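D-alanyl-D-alanine carboxypeptidase (Enterococcus faecalis V583, PDB 5ZHF) cleaves the C-terminal D-alanine from peptidoglycan-derived pentapeptides as a zinc-dependent DD-carboxypeptidase linked to vancomycin resistance. Local coordinates at residues A[45-48]-A[49-52]; A[96-100]-A[101-105]; A[125-128]-A[129-132]; A[154-157]-A[158-161]; A[165-168]-A[169-172]. All coordinates share one frame; numbering follows the deposited sequence.

Contact 1: residues A[45-48]-A[49-52]; sequences LVNR and QNPI
N47 and N50 pair through their backbones and close a type I beta turn with R48 and Q49 at its corners. N47 N donates to N50 O at 3.1 Å, and N50 N donates back to N47 O at the same 3.1 Å. This is a single antiparallel hydrogen-bonded bridge, so the turn is a tight hairpin-like reversal without regular strands. A CA-H...O contact extends it, with V46 CA 3.2 Å from N50 O.

The N47 side chain adds a bond. Its OD1 accepts from Q49 N at 2.9 Å, with a bent N-H...O angle of 130°, which makes an Asx turn. The donor stands above the plane of the N47 amide. CG lies between the backbone N and the carbonyl carbon (chi1 65°), which folds the amide back over the turn. Its ND2 is bound outside the turn by E213.

One water donates to both L45 O and P51 O, linking them across the two arms.

Apolar contact is slight. V46 CG2 meets I52 CG1 at 3.8 Å, the two side chains crossing at a slant.

The turn lies in the loop before strand 60-62. L45 packs on helix 212-218, while V46 and I52 touch L142. The end of the R48 side chain leads away from the turn and donates through NH2 to G186 O. I52 also pairs by backbone with G136, in the loop between helix 121-128 and strand 145-150.

Contact 2: residues A[96-100]-A[101-105]; sequences GYRTT and EKQQE
R98 and Q103 meet as two flat groups laid nearly in one plane, 16° apart. R98 NH1 donates to Q103 OE1 at 2.9 Å along an almost straight path of 176°. The oxygen lies at the edge of the guanidinium. The R98 chain runs extended from CG to NE, while Q103 bends at chi2 (63°) to bring its amide back to the arginine. Q103 is a substrate-binding residue. Its NE2 donates to A133 O, so both ends of the amide are held.

K102 crosses the base of R98, with its CG 4.0 Å from R98 CG. Only the aliphatic parts touch there.

T99 is the N-cap of the helix. Its OG1 accepts from K102 N at 3.2 Å. The first helical bonds follow, with Q103 N to T99 O at 3.0 Å and Q104 N to T100 O at 3.0 Å.

The segment joins strand 91-95 to helix 100-116. R98 NH2 forms a salt bridge with the zinc ligand D147 on strand 145-150, and G96 O accepts from the zinc ligand H140. The start of the helix is thus tied to the zinc site beside the central sheet.

Contact 3: residues A[125-128]-A[129-132]; sequences KAEA and ETWV
T130, W131 and V132 carry the chain out of helix 121-128 in a turn closed by backbone bonds to E127 O and A128 O, after E129 N has bonded to K125 O at 3.1 Å. A128 O accepts twice. V132 N reaches it at 2.9 Å in the carbonyl plane, and W131 N reaches it at 3.0 Å from above that plane.

The T130 side chain bonds back to the helix. Its OG1 donates to E127 O at 2.7 Å, also in the carbonyl plane. A chi1 of 65° swings the hydroxyl round toward E127 O. T130 N makes a longer bond to the same oxygen, 3.3 Å, from well above the plane. E127 O is therefore held by two donors from one residue.

The last carbonyls of the helix are thus taken up by the backbone N-H groups of T130, W131 and V132 and by the T130 hydroxyl. The exit leads straight into the substrate site, since W131 and V132 are both substrate-binding residues of this M15B peptidase.

The W131 ring brings its CD1 to 3.8 Å from E127 O. A128 O lies at the edge of the ring, near its plane. The indole NE1 donates to Y114 OH on helix 100-116, and the ring touches E190, the proposed proton donor/acceptor. V132 packs on Q103 of helix 100-116. The methyl of A128 touches K110 and V111 of the same helix.

Contact 4: residues A[154-157]-A[158-161]; sequences HSTG and NEVY
T156 and E159 form a capping box at the start of helix 157-167. E159 N donates to T156 OG1 at 3.2 Å. In return T156 N donates to E159 OE1 at 3.0 Å, nearly straight at 169°. The backbone N-H meets the carboxylate from above its plane. The T156 rotamer (chi1 59°) turns the hydroxyl toward E159 N. The E159 chain is extended beyond CG and reaches back across T156, whose OG1 is 3.2 Å from E159 CG. A carboxylate at a helix N-terminus would probably be stabilised by the helix dipole.

The main-chain bonds come next. V160 N bonds to T156 O, and Y161 N to G157 O at 2.8 Å.

Further out, a water bonded to S155 OG donates to E159 OE1. S155 OG also accepts from Y90 N, and S155 CB packs on V160 CG2 at 3.9 Å. V160 itself lies against I148 and A150 of strand 145-150. Y161 OH bonds to N149 OD1 on that strand, and its ring touches P191 and W192. On one face of the same ring G157 O sits 3.1 Å above the plane, offset toward the rim.

Contact 5: residues A[165-168]-A[169-172]; sequences DENS and YRFG
N167 and R170 lie side by side and are joined by two hydrogen bonds. R170 NH2 donates to N167 OD1 at 2.9 Å with an angle of 165°. The oxygen lies in the guanidinium plane, while the amide and guanidinium planes stand 83° apart. The R170 chain bends at chi3 (-67°), which turns the guanidinium back to the asparagine. Between the backbones, R170 N donates to N167 O at 3.2 Å. The N167 ND2 is bound to W163 O, one turn earlier in the helix, so the amide is fixed at both ends. S168 OG donates to F173 O, giving its buried hydroxyl a partner in the following strand.

The backbone continues as a short 3-10 segment. F171 N bonds to S168 O at 3.0 Å from above the carbonyl plane, and G172 N bonds to Y169 O at 3.1 Å. G172 has a positive phi, and the chain turns there into strand 173-175.

Ring contacts follow. Y169 brings its CE1 edge to E166 O at 3.4 Å, and R170 CG sits over one face of its ring. F171 CE2 lies over one face of the R170 guanidinium, and F171 CD2 is 3.5 Å from N167 O. Y169 stacks with Y206 and packs on A202 and T203 of helix 199-208. F171 packs on L80 and A83 of helix 74-86.

Polar bonds thus hold N167 and R170 together where helix 157-167 passes into the 3-10 segment, while the aromatic rings of Y169 and F171 join this corner to two other helices.

How the contacts relate
All five contacts are local turns or helix ends. Contacts 1 and 3 lie at the surface, whereas contacts 2, 4 and 5 are partly buried. Contacts 2 and 4 open helices 100-116 and 157-167 with a threonine N-cap, but only contact 4 adds a capping box. Contacts 4 and 5 sit at the two ends of one helix, about 16 Å apart between centres. Contacts 2 and 3 meet through Q103 and V132 and share the substrate site. Contact 1 touches contact 3 through R48 and E129. Contacts 2 and 5 both pair an arginine with an amide, but contact 2 lies beside zinc, whereas contact 5 adds aromatic packing about 13 Å from it (S168 side chain to zinc).

Contact 1: residues A[45-48]-A[49-52]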
loop_
_atom_site.group_PDB
_atom_site.type_symbol
_atom_site.label_atom_id
_atom_site.label_comp_id
_atom_site.label_asym_id
_atom_site.label_seq_id
_atom_site.Cartn_x
_atom_site.Cartn_y
_atom_site.Cartn_z
ATOM N N LEU A 45 3.649 -5.522 -11.108
ATOM C CA LEU A 45 2.243 -5.601 -10.780
ATOM C C LEU A 45 1.960 -6.797 -9.890
ATOM O O LEU A 45 2.207 -7.947 -10.276
ATOM C CB LEU A 45 1.417 -5.663 -12.067
ATOM C CG LEU A 45 -0.106 -5.632 -11.882
ATOM C CD1 LEU A 45 -0.545 -4.391 -11.109
ATOM C CD2 LEU A 45 -0.819 -5.686 -13.229
ATOM N N VAL A 46 1.440 -6.532 -8.677
ATOM C CA VAL A 46 1.003 -7.578 -7.757
ATOM C C VAL A 46 -0.449 -7.304 -7.380
ATOM O O VAL A 46 -0.779 -6.245 -6.852
ATOM C CB VAL A 46 1.885 -7.678 -6.486
ATOM C CG1 VAL A 46 1.311 -8.674 -5.487
ATOM C CG2 VAL A 46 3.291 -8.089 -6.894
ATOM N N ASN A 47 -1.305 -8.269 -7.653
ATOM C CA ASN A 47 -2.714 -8.198 -7.336
ATOM C C ASN A 47 -3.287 -9.599 -7.363
ATOM O O ASN A 47 -2.551 -10.510 -7.464
ATOM C CB ASN A 47 -3.486 -7.225 -8.212
ATOM C CG ASN A 47 -3.547 -7.621 -9.672
ATOM O OD1 ASN A 47 -3.284 -8.721 -10.059
ATOM N ND2 ASN A 47 -3.929 -6.690 -10.467
ATOM N N ARG A 48 -4.592 -9.764 -7.289
ATOM C CA ARG A 48 -5.176 -11.127 -7.341
ATOM C C ARG A 48 -4.868 -11.907 -8.636
ATOM O O ARG A 48 -4.824 -13.094 -8.652
ATOM C CB ARG A 48 -6.650 -11.063 -7.025
ATOM C CG ARG A 48 -6.882 -10.256 -5.773
ATOM C CD ARG A 48 -8.225 -10.535 -5.147
ATOM N NE ARG A 48 -9.349 -9.958 -5.861
ATOM C CZ ARG A 48 -9.922 -8.812 -5.535
ATOM N NH1 ARG A 48 -10.951 -8.340 -6.227
ATOM N NH2 ARG A 48 -9.481 -8.160 -4.491
ATOM N N GLN A 49 -4.655 -11.203 -9.730
ATOM C CA GLN A 49 -4.321 -11.833 -11.009
ATOM C C GLN A 49 -2.809 -11.913 -11.307
ATOM O O GLN A 49 -2.401 -12.446 -12.300
ATOM C CB GLN A 49 -5.032 -11.078 -12.152
ATOM C CG GLN A 49 -6.547 -11.134 -12.102
ATOM C CD GLN A 49 -7.167 -10.383 -10.924
ATOM O OE1 GLN A 49 -7.934 -10.902 -10.177
ATOM N NE2 GLN A 49 -6.802 -9.140 -10.799
ATOM N N ASN A 50 -1.999 -11.377 -10.407
ATOM C CA ASN A 50 -0.582 -11.261 -10.583
ATOM C C ASN A 50 0.129 -11.542 -9.244
ATOM O O ASN A 50 0.503 -10.606 -8.546
ATOM C CB ASN A 50 -0.241 -9.868 -11.111
ATOM C CG ASN A 50 -0.759 -9.628 -12.529
ATOM O OD1 ASN A 50 -1.907 -9.211 -12.740
ATOM N ND2 ASN A 50 0.093 -9.874 -13.495
ATOM N N PRO A 51 0.317 -12.828 -8.888
ATOM C CA PRO A 51 1.014 -13.168 -7.661
ATOM C C PRO A 51 2.476 -12.748 -7.694
ATOM O O PRO A 51 3.037 -12.585 -8.779
ATOM C CB PRO A 51 0.950 -14.708 -7.615
ATOM C CG PRO A 51 -0.103 -15.080 -8.569
ATOM C CD PRO A 51 -0.083 -14.036 -9.632
ATOM N N ILE A 52 3.083 -12.620 -6.520
ATOM C CA ILE A 52 4.527 -12.370 -6.450
ATOM C C ILE A 52 5.225 -13.578 -7.052
ATOM O O ILE A 52 4.849 -14.711 -6.736
ATOM C CB ILE A 52 5.010 -12.138 -5.012
ATOM C CG1 ILE A 52 4.454 -10.794 -4.549
ATOM C CG2 ILE A 52 6.527 -12.070 -4.930
ATOM C CD1 ILE A 52 4.817 -10.444 -3.149
HETATM O O HOH W 1 3.953 -10.151 -9.928
#

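Contact 2: residues A[96-100]-A[101-105]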
loop_
_atom_site.group_PDB
_atom_site.type_symbol
_atom_site.label_atom_id
_atom_site.label_comp_id
_atom_site.label_asym_id
_atom_site.label_seq_id
_atom_site.Cartn_x
_atom_site.Cartn_y
_atom_site.Cartn_z
ATOM N N GLY A 96 4.902 -2.282 6.810
ATOM C CA GLY A 96 5.708 -2.338 5.579
ATOM C C GLY A 96 5.681 -3.763 5.022
ATOM O O GLY A 96 4.626 -4.305 4.667
ATOM N N TYR A 97 6.851 -4.373 4.987
ATOM C CA TYR A 97 7.007 -5.725 4.501
ATOM C C TYR A 97 6.257 -6.695 5.386
ATOM O O TYR A 97 6.274 -6.559 6.624
ATOM C CB TYR A 97 8.499 -6.112 4.475
ATOM C CG TYR A 97 8.709 -7.525 4.046
ATOM C CD1 TYR A 97 8.654 -7.876 2.694
ATOM C CD2 TYR A 97 8.929 -8.520 4.974
ATOM C CE1 TYR A 97 8.828 -9.190 2.299
ATOM C CE2 TYR A 97 9.103 -9.835 4.580
ATOM C CZ TYR A 97 9.047 -10.154 3.231
ATOM O OH TYR A 97 9.206 -11.474 2.806
ATOM N N ARG A 98 5.636 -7.696 4.769
ATOM C CA ARG A 98 5.012 -8.795 5.485
ATOM C C ARG A 98 5.435 -10.124 4.896
ATOM O O ARG A 98 5.484 -10.279 3.673
ATOM C CB ARG A 98 3.497 -8.720 5.374
ATOM C CG ARG A 98 2.865 -7.493 5.981
ATOM C CD ARG A 98 1.371 -7.532 5.669
ATOM N NE ARG A 98 0.781 -6.269 6.011
ATOM C CZ ARG A 98 -0.362 -5.786 5.544
ATOM N NH1 ARG A 98 -1.132 -6.476 4.699
ATOM N NH2 ARG A 98 -0.734 -4.565 5.943
ATOM N N THR A 99 5.693 -11.086 5.771
ATOM C CA THR A 99 5.920 -12.471 5.349
ATOM C C THR A 99 4.575 -13.091 4.955
ATOM O O THR A 99 3.503 -12.539 5.240
ATOM C CB THR A 99 6.526 -13.332 6.471
ATOM O OG1 THR A 99 5.592 -13.439 7.536
ATOM C CG2 THR A 99 7.849 -12.734 7.022
ATOM N N THR A 100 4.654 -14.257 4.324
ATOM C CA THR A 100 3.468 -15.032 3.965
ATOM C C THR A 100 2.579 -15.295 5.177
ATOM O O THR A 100 1.366 -15.061 5.122
ATOM C CB THR A 100 3.908 -16.362 3.322
ATOM O OG1 THR A 100 4.632 -16.071 2.117
ATOM C CG2 THR A 100 2.701 -17.285 3.036
ATOM N N GLU A 101 3.176 -15.753 6.271
ATOM C CA GLU A 101 2.405 -16.042 7.498
ATOM C C GLU A 101 1.756 -14.777 8.075
ATOM O O GLU A 101 0.625 -14.850 8.538
ATOM C CB GLU A 101 3.252 -16.762 8.565
ATOM C CG GLU A 101 2.553 -17.042 9.908
ATOM C CD GLU A 101 1.253 -17.861 9.820
ATOM O OE1 GLU A 101 1.044 -18.580 8.812
ATOM O OE2 GLU A 101 0.445 -17.810 10.784
ATOM N N LYS A 102 2.466 -13.642 8.068
ATOM C CA LYS A 102 1.873 -12.391 8.581
ATOM C C LYS A 102 0.649 -12.005 7.753
ATOM O O LYS A 102 -0.421 -11.669 8.319
ATOM C CB LYS A 102 2.893 -11.242 8.625
ATOM C CG LYS A 102 2.363 -9.906 9.169
ATOM C CD LYS A 102 1.761 -10.042 10.572
ATOM C CE LYS A 102 1.791 -8.772 11.416
ATOM N NZ LYS A 102 1.946 -9.087 12.877
ATOM N N GLN A 103 0.781 -12.096 6.436
ATOM C CA GLN A 103 -0.316 -11.772 5.532
ATOM C C GLN A 103 -1.534 -12.667 5.797
ATOM O O GLN A 103 -2.660 -12.163 5.854
ATOM C CB GLN A 103 0.106 -11.880 4.060
ATOM C CG GLN A 103 -0.912 -11.341 3.069
ATOM C CD GLN A 103 -1.204 -9.849 3.200
ATOM O OE1 GLN A 103 -0.393 -9.081 3.711
ATOM N NE2 GLN A 103 -2.374 -9.432 2.709
ATOM N N GLN A 104 -1.290 -13.971 5.956
ATOM C CA GLN A 104 -2.359 -14.930 6.300
ATOM C C GLN A 104 -3.063 -14.524 7.599
ATOM O O GLN A 104 -4.286 -14.550 7.686
ATOM C CB GLN A 104 -1.795 -16.357 6.453
ATOM C CG GLN A 104 -2.868 -17.423 6.644
ATOM C CD GLN A 104 -3.644 -17.643 5.375
ATOM O OE1 GLN A 104 -3.095 -18.150 4.399
ATOM N NE2 GLN A 104 -4.904 -17.206 5.352
ATOM N N GLU A 105 -2.290 -14.148 8.607
ATOM C CA GLU A 105 -2.854 -13.776 9.907
ATOM C C GLU A 105 -3.710 -12.509 9.824
ATOM O O GLU A 105 -4.783 -12.432 10.441
ATOM C CB GLU A 105 -1.740 -13.603 10.944
ATOM C CG GLU A 105 -1.064 -14.919 11.296
ATOM C CD GLU A 105 0.161 -14.778 12.181
ATOM O OE1 GLU A 105 0.443 -13.661 12.666
ATOM O OE2 GLU A 105 0.838 -15.808 12.400
#

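Contact 3: residues A[125-128]-A[129-132]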
loop_
_atom_site.group_PDB
_atom_site.type_symbol
_atom_site.label_atom_id
_atom_site.label_comp_id
_atom_site.label_asym_id
_atom_site.label_seq_id
_atom_site.Cartn_x
_atom_site.Cartn_y
_atom_site.Cartn_z
ATOM N N LYS A 125 -14.781 -14.508 3.856
ATOM C CA LYS A 125 -13.541 -14.601 3.056
ATOM C C LYS A 125 -13.621 -13.710 1.816
ATOM O O LYS A 125 -12.717 -12.890 1.557
ATOM C CB LYS A 125 -13.256 -16.053 2.659
ATOM C CG LYS A 125 -12.838 -16.943 3.823
ATOM C CD LYS A 125 -13.158 -18.418 3.570
ATOM C CE LYS A 125 -13.000 -19.287 4.816
ATOM N NZ LYS A 125 -11.641 -19.881 4.953
ATOM N N ALA A 126 -14.719 -13.835 1.076
ATOM C CA ALA A 126 -14.922 -13.011 -0.120
ATOM C C ALA A 126 -14.990 -11.514 0.192
ATOM O O ALA A 126 -14.451 -10.690 -0.549
ATOM C CB ALA A 126 -16.179 -13.454 -0.858
ATOM N N GLU A 127 -15.630 -11.158 1.299
ATOM C CA GLU A 127 -15.702 -9.761 1.700
ATOM C C GLU A 127 -14.345 -9.250 2.211
ATOM O O GLU A 127 -13.967 -8.124 1.927
ATOM C CB GLU A 127 -16.799 -9.569 2.753
ATOM C CG GLU A 127 -17.301 -8.146 2.868
ATOM C CD GLU A 127 -18.000 -7.665 1.618
ATOM O OE1 GLU A 127 -19.063 -8.222 1.268
ATOM O OE2 GLU A 127 -17.476 -6.726 0.993
ATOM N N ALA A 128 -13.622 -10.082 2.958
ATOM C CA ALA A 128 -12.306 -9.714 3.491
ATOM C C ALA A 128 -11.290 -9.396 2.390
ATOM O O ALA A 128 -10.430 -8.537 2.582
ATOM C CB ALA A 128 -11.758 -10.817 4.375
ATOM N N GLU A 129 -11.403 -10.091 1.260
ATOM C CA GLU A 129 -10.465 -9.939 0.142
ATOM C C GLU A 129 -10.518 -8.544 -0.517
ATOM O O GLU A 129 -9.537 -8.113 -1.122
ATOM C CB GLU A 129 -10.704 -11.049 -0.891
ATOM C CG GLU A 129 -9.568 -11.281 -1.869
ATOM C CD GLU A 129 -9.572 -12.673 -2.492
ATOM O OE1 GLU A 129 -10.421 -13.517 -2.121
ATOM O OE2 GLU A 129 -8.702 -12.935 -3.349
ATOM N N THR A 130 -11.637 -7.831 -0.373
ATOM C CA THR A 130 -11.738 -6.441 -0.843
ATOM C C THR A 130 -10.879 -5.487 -0.014
ATOM O O THR A 130 -10.721 -4.331 -0.410
ATOM C CB THR A 130 -13.192 -5.898 -0.859
ATOM O OG1 THR A 130 -13.712 -5.817 0.483
ATOM C CG2 THR A 130 -14.099 -6.776 -1.710
ATOM N N TRP A 131 -10.358 -5.965 1.130
ATOM C CA TRP A 131 -9.465 -5.216 2.019
ATOM C C TRP A 131 -8.062 -5.781 2.172
ATOM O O TRP A 131 -7.094 -5.021 2.210
ATOM C CB TRP A 131 -10.077 -5.139 3.427
ATOM C CG TRP A 131 -11.401 -4.431 3.478
ATOM C CD1 TRP A 131 -12.626 -5.018 3.571
ATOM C CD2 TRP A 131 -11.636 -3.015 3.446
ATOM N NE1 TRP A 131 -13.611 -4.059 3.597
ATOM C CE2 TRP A 131 -13.033 -2.824 3.512
ATOM C CE3 TRP A 131 -10.803 -1.889 3.342
ATOM C CZ2 TRP A 131 -13.620 -1.545 3.515
ATOM C CZ3 TRP A 131 -11.381 -0.625 3.326
ATOM C CH2 TRP A 131 -12.786 -0.469 3.414
ATOM N N VAL A 132 -7.947 -7.101 2.298
ATOM C CA VAL A 132 -6.681 -7.761 2.613
ATOM C C VAL A 132 -6.481 -8.858 1.585
ATOM O O VAL A 132 -7.342 -9.722 1.420
ATOM C CB VAL A 132 -6.693 -8.392 4.020
ATOM C CG1 VAL A 132 -5.340 -9.032 4.348
ATOM C CG2 VAL A 132 -7.060 -7.359 5.093
#

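Contact 4: residues A[154-157]-A[158-161]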
loop_
_atom_site.group_PDB
_atom_site.type_symbol
_atom_site.label_atom_id
_atom_site.label_comp_id
_atom_site.label_asym_id
_atom_site.label_seq_id
_atom_site.Cartn_x
_atom_site.Cartn_y
_atom_site.Cartn_z
ATOM N N HIS A 154 0.116 14.545 17.082
ATOM C CA HIS A 154 0.324 15.800 16.330
ATOM C C HIS A 154 -0.594 15.925 15.128
ATOM O O HIS A 154 -0.949 17.040 14.755
ATOM C CB HIS A 154 1.760 15.957 15.854
ATOM C CG HIS A 154 2.759 15.952 16.955
ATOM N ND1 HIS A 154 3.548 14.856 17.235
ATOM C CD2 HIS A 154 3.091 16.903 17.861
ATOM C CE1 HIS A 154 4.326 15.135 18.267
ATOM N NE2 HIS A 154 4.072 16.373 18.660
ATOM N N SER A 155 -0.964 14.792 14.522
ATOM C CA SER A 155 -1.820 14.772 13.347
ATOM C C SER A 155 -2.913 13.718 13.491
ATOM O O SER A 155 -2.699 12.684 14.144
ATOM C CB SER A 155 -0.960 14.466 12.103
ATOM O OG SER A 155 0.089 15.428 11.931
ATOM N N THR A 156 -4.061 13.969 12.864
ATOM C CA THR A 156 -5.129 12.991 12.713
ATOM C C THR A 156 -4.902 12.171 11.443
ATOM O O THR A 156 -4.179 12.616 10.540
ATOM C CB THR A 156 -6.497 13.649 12.518
ATOM O OG1 THR A 156 -6.472 14.482 11.346
ATOM C CG2 THR A 156 -6.884 14.485 13.743
ATOM N N GLY A 157 -5.564 11.017 11.369
ATOM C CA GLY A 157 -5.548 10.158 10.171
ATOM C C GLY A 157 -5.881 10.925 8.908
ATOM O O GLY A 157 -5.132 10.874 7.926
ATOM N N ASN A 158 -6.978 11.679 8.950
ATOM C CA ASN A 158 -7.449 12.409 7.770
ATOM C C ASN A 158 -6.500 13.498 7.294
ATOM O O ASN A 158 -6.393 13.736 6.093
ATOM C CB ASN A 158 -8.857 12.960 8.003
ATOM C CG ASN A 158 -9.901 11.855 8.048
ATOM O OD1 ASN A 158 -9.848 10.898 7.268
ATOM N ND2 ASN A 158 -10.842 11.967 8.972
ATOM N N GLU A 159 -5.777 14.128 8.216
ATOM C CA GLU A 159 -4.739 15.100 7.857
ATOM C C GLU A 159 -3.574 14.440 7.091
ATOM O O GLU A 159 -3.096 14.962 6.082
ATOM C CB GLU A 159 -4.194 15.805 9.107
ATOM C CG GLU A 159 -5.186 16.821 9.658
ATOM C CD GLU A 159 -4.875 17.343 11.052
ATOM O OE1 GLU A 159 -4.122 16.735 11.825
ATOM O OE2 GLU A 159 -5.441 18.404 11.377
ATOM N N VAL A 160 -3.121 13.310 7.610
ATOM C CA VAL A 160 -2.061 12.532 6.960
ATOM C C VAL A 160 -2.536 11.980 5.613
ATOM O O VAL A 160 -1.798 12.072 4.634
ATOM C CB VAL A 160 -1.564 11.401 7.887
ATOM C CG1 VAL A 160 -0.694 10.398 7.129
ATOM C CG2 VAL A 160 -0.817 12.021 9.053
ATOM N N TYR A 161 -3.754 11.431 5.559
ATOM C CA TYR A 161 -4.268 10.858 4.314
ATOM C C TYR A 161 -4.434 11.915 3.233
ATOM O O TYR A 161 -4.084 11.687 2.065
ATOM C CB TYR A 161 -5.583 10.098 4.519
ATOM C CG TYR A 161 -5.536 8.976 5.527
ATOM C CD1 TYR A 161 -4.365 8.234 5.758
ATOM C CD2 TYR A 161 -6.676 8.616 6.243
ATOM C CE1 TYR A 161 -4.337 7.188 6.657
ATOM C CE2 TYR A 161 -6.638 7.586 7.161
ATOM C CZ TYR A 161 -5.471 6.869 7.361
ATOM O OH TYR A 161 -5.442 5.843 8.277
HETATM O O HOH W 2 -1.133 17.633 11.049
#

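Contact 5: residues A[165-168]-A[169-172]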
loop_
_atom_site.group_PDB
_atom_site.type_symbol
_atom_site.label_atom_id
_atom_site.label_comp_id
_atom_site.label_asym_id
_atom_site.label_seq_id
_atom_site.Cartn_x
_atom_site.Cartn_y
_atom_site.Cartn_z
ATOM N N ASP A 165 -2.298 12.081 -0.264
ATOM C CA ASP A 165 -3.037 12.128 -1.535
ATOM C C ASP A 165 -2.475 13.211 -2.433
ATOM O O ASP A 165 -2.286 13.005 -3.645
ATOM C CB ASP A 165 -4.546 12.345 -1.294
ATOM C CG ASP A 165 -5.341 12.469 -2.603
ATOM O OD1 ASP A 165 -5.573 11.428 -3.267
ATOM O OD2 ASP A 165 -5.704 13.608 -2.969
ATOM N N GLU A 166 -2.210 14.371 -1.844
ATOM C CA GLU A 166 -1.800 15.563 -2.586
ATOM C C GLU A 166 -0.296 15.651 -2.859
ATOM O O GLU A 166 0.132 16.434 -3.719
ATOM C CB GLU A 166 -2.303 16.806 -1.823
ATOM C CG GLU A 166 -3.827 16.845 -1.760
ATOM C CD GLU A 166 -4.406 17.871 -0.783
ATOM O OE1 GLU A 166 -3.652 18.618 -0.182
ATOM O OE2 GLU A 166 -5.644 17.889 -0.610
ATOM N N ASN A 167 0.522 14.867 -2.144
ATOM C CA ASN A 167 1.992 15.005 -2.204
ATOM C C ASN A 167 2.839 13.762 -2.511
ATOM O O ASN A 167 4.021 13.899 -2.840
ATOM C CB ASN A 167 2.510 15.581 -0.890
ATOM C CG ASN A 167 2.043 16.995 -0.650
ATOM O OD1 ASN A 167 2.649 17.940 -1.161
ATOM N ND2 ASN A 167 0.969 17.148 0.110
ATOM N N SER A 168 2.298 12.563 -2.311
ATOM C CA SER A 168 3.122 11.373 -2.293
ATOM C C SER A 168 3.872 11.133 -3.604
ATOM O O SER A 168 4.977 10.573 -3.597
ATOM C CB SER A 168 2.302 10.134 -1.995
ATOM O OG SER A 168 1.374 9.844 -3.034
ATOM N N TYR A 169 3.227 11.514 -4.703
ATOM C CA TYR A 169 3.781 11.254 -6.051
ATOM C C TYR A 169 5.109 11.951 -6.289
ATOM O O TYR A 169 5.951 11.451 -7.016
ATOM C CB TYR A 169 2.771 11.644 -7.148
ATOM C CG TYR A 169 2.581 13.128 -7.282
ATOM C CD1 TYR A 169 1.655 13.806 -6.491
ATOM C CD2 TYR A 169 3.351 13.879 -8.187
ATOM C CE1 TYR A 169 1.488 15.178 -6.599
ATOM C CE2 TYR A 169 3.182 15.249 -8.307
ATOM C CZ TYR A 169 2.257 15.902 -7.506
ATOM O OH TYR A 169 2.067 17.293 -7.586
ATOM N N ARG A 170 5.317 13.087 -5.631
ATOM C CA ARG A 170 6.580 13.810 -5.720
ATOM C C ARG A 170 7.790 12.994 -5.206
ATOM O O ARG A 170 8.937 13.305 -5.528
ATOM C CB ARG A 170 6.457 15.162 -4.980
ATOM C CG ARG A 170 5.391 16.083 -5.564
ATOM C CD ARG A 170 5.469 17.523 -5.065
ATOM N NE ARG A 170 5.154 17.627 -3.638
ATOM C CZ ARG A 170 6.018 17.865 -2.647
ATOM N NH1 ARG A 170 7.313 18.036 -2.885
ATOM N NH2 ARG A 170 5.578 17.942 -1.384
ATOM N N PHE A 171 7.521 11.948 -4.419
ATOM C CA PHE A 171 8.520 11.055 -3.834
ATOM C C PHE A 171 8.435 9.639 -4.372
ATOM O O PHE A 171 9.117 8.741 -3.874
ATOM C CB PHE A 171 8.372 11.070 -2.314
ATOM C CG PHE A 171 8.332 12.451 -1.775
ATOM C CD1 PHE A 171 9.505 13.150 -1.566
ATOM C CD2 PHE A 171 7.121 13.083 -1.549
ATOM C CE1 PHE A 171 9.477 14.475 -1.119
ATOM C CE2 PHE A 171 7.091 14.395 -1.102
ATOM C CZ PHE A 171 8.272 15.081 -0.870
ATOM N N GLY A 172 7.642 9.452 -5.426
ATOM C CA GLY A 172 7.562 8.176 -6.104
ATOM C C GLY A 172 6.508 7.216 -5.578
ATOM O O GLY A 172 6.516 6.056 -5.942
#